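Local coordinates for probable thiol peroxidase (Aquifex aeolicus, PDB 2YZH), which probably reduces hydrogen peroxide and organic hydroperoxides to water and alcohols with thioredoxin as electron donor, protecting the cell against oxidative stress, at residues V121-G126 with I131-V136. Residues are numbered along the deposited sequence; the frame is centred on the assembly and turned at random.
Sequences VLIGEG and ILARAV. With SO4 (sulfate ion), chain F.
The backbones of Leu122 and Leu132 are paired in a single antiparallel beta bridge, their CA atoms 4.8 Å apart. They form a non-hydrogen-bonded pair. The bridge joins two parts of the long connection that leads into strand 135-139 of the thioredoxin-fold sheet of this peroxiredoxin. Two backbone hydrogen bonds flank the pair. Ala133 N donates to Val121 O at 2.8 Å. Ile123 N donates to Ile131 O at 2.9 Å. Val121 O also receives a CA-H...O contact from Leu132.

The tight part lies around these bonds and is buried. Ile123 has CG1 anti to its carbonyl carbon (chi1 -64°), which brings CG1 over the opposite backbone. The extended chi2 (167°) carries CD1 on along it, still beside Ile131 O. CG1 comes to 3.4 Å from Ile131 O and also meets the methyl of Ala133. Both leucines start away from the facing segment, yet their branches meet: Leu122 CD1 lies 4.2 Å from Leu132 CD2. Val121 adds a second apolar patch, with CG1 3.9 Å from Ala135 CB. Met116 packs on Leu132, and Phe111 of a third subunit on Ile131.

The probable active-site cysteine, Cys63, is close: its side chain is about 8 Å from that of Ile131. Arg134, turned away from 121-126, packs on Cys63 and is salt-bridged to Glu66.

Beyond Ile123 the two segments part. Gly124, Glu125 and Gly126 do not touch 131-136, and the chain runs out to the surface at Gly126. A sulfate there, presumably a crystallisation additive, is held by Arg5 NH1 and the backbone N of Glu20 of a second subunit, and also by Gly126: Gly126 N donates to sulfate O3 at 3.1 Å.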
# COMPACT_ATOMS: atom_id res chain seq x y z
N VAL D 121 4.07 6.86 13.13
CA VAL D 121 4.42 8.19 12.65
C VAL D 121 3.93 8.51 11.24
O VAL D 121 4.28 9.55 10.69
CB VAL D 121 5.95 8.44 12.76
CG1 VAL D 121 6.37 8.42 14.22
CG2 VAL D 121 6.71 7.38 11.98
N LEU D 122 3.11 7.64 10.66
CA LEU D 122 2.57 7.91 9.33
C LEU D 122 1.42 8.90 9.49
O LEU D 122 0.47 8.65 10.24
CB LEU D 122 2.04 6.62 8.69
CG LEU D 122 1.45 6.81 7.29
CD1 LEU D 122 2.54 7.24 6.32
CD2 LEU D 122 0.80 5.51 6.82
N ILE D 123 1.50 10.03 8.79
CA ILE D 123 0.46 11.06 8.86
C ILE D 123 -0.80 10.57 8.14
O ILE D 123 -0.73 10.15 6.99
CB ILE D 123 0.97 12.39 8.26
CG1 ILE D 123 2.14 12.90 9.11
CG2 ILE D 123 -0.14 13.45 8.24
CD1 ILE D 123 2.94 14.03 8.47
N GLY D 124 -1.93 10.61 8.84
CA GLY D 124 -3.18 10.13 8.28
C GLY D 124 -4.16 11.14 7.71
O GLY D 124 -5.23 10.76 7.23
N GLU D 125 -3.82 12.43 7.76
CA GLU D 125 -4.73 13.43 7.21
C GLU D 125 -4.01 14.72 6.81
O GLU D 125 -2.86 14.94 7.18
CB GLU D 125 -5.84 13.77 8.21
CG GLU D 125 -5.39 14.58 9.41
CD GLU D 125 -6.55 15.19 10.19
OE1 GLU D 125 -7.35 15.95 9.60
OE2 GLU D 125 -6.68 14.90 11.39
N GLY D 126 -4.70 15.55 6.05
CA GLY D 126 -4.12 16.81 5.64
C GLY D 126 -3.23 16.73 4.42
O GLY D 126 -3.12 15.68 3.77
N ILE D 131 2.96 10.90 4.46
CA ILE D 131 4.34 11.29 4.75
C ILE D 131 4.64 10.98 6.22
O ILE D 131 3.72 10.81 7.02
CB ILE D 131 4.52 12.82 4.48
CG1 ILE D 131 4.25 13.11 3.00
CG2 ILE D 131 5.91 13.29 4.86
CD1 ILE D 131 5.16 12.34 2.06
N LEU D 132 5.92 10.91 6.59
CA LEU D 132 6.26 10.61 7.98
C LEU D 132 6.37 11.86 8.83
O LEU D 132 6.86 12.90 8.37
CB LEU D 132 7.59 9.84 8.05
CG LEU D 132 7.68 8.51 7.29
CD1 LEU D 132 8.97 7.80 7.68
CD2 LEU D 132 6.47 7.63 7.62
N ALA D 133 5.90 11.78 10.08
CA ALA D 133 5.98 12.91 11.00
C ALA D 133 7.40 12.96 11.55
O ALA D 133 8.18 12.01 11.42
CB ALA D 133 4.98 12.75 12.14
N ARG D 134 7.75 14.09 12.18
CA ARG D 134 9.09 14.27 12.73
C ARG D 134 9.18 13.64 14.11
O ARG D 134 8.54 14.10 15.07
CB ARG D 134 9.41 15.77 12.80
CG ARG D 134 10.89 16.10 12.97
CD ARG D 134 11.09 17.62 13.02
NE ARG D 134 10.44 18.30 11.89
CZ ARG D 134 10.85 18.21 10.63
NH1 ARG D 134 11.91 17.47 10.32
NH2 ARG D 134 10.19 18.85 9.67
N ALA D 135 9.98 12.58 14.22
CA ALA D 135 10.13 11.89 15.49
C ALA D 135 11.51 11.27 15.64
O ALA D 135 12.28 11.19 14.67
CB ALA D 135 9.07 10.81 15.62
N VAL D 136 11.81 10.84 16.85
CA VAL D 136 13.08 10.19 17.16
C VAL D 136 12.83 9.01 18.07
O VAL D 136 12.09 9.11 19.04
CB VAL D 136 14.06 11.15 17.86
CG1 VAL D 136 15.36 10.40 18.18
CG2 VAL D 136 14.35 12.34 16.97
S SO4 F . -8.37 16.40 4.67
O1 SO4 F . -9.81 16.16 4.91
O2 SO4 F . -7.94 17.61 5.41
O3 SO4 F . -7.59 15.23 5.12
O4 SO4 F . -8.15 16.62 3.23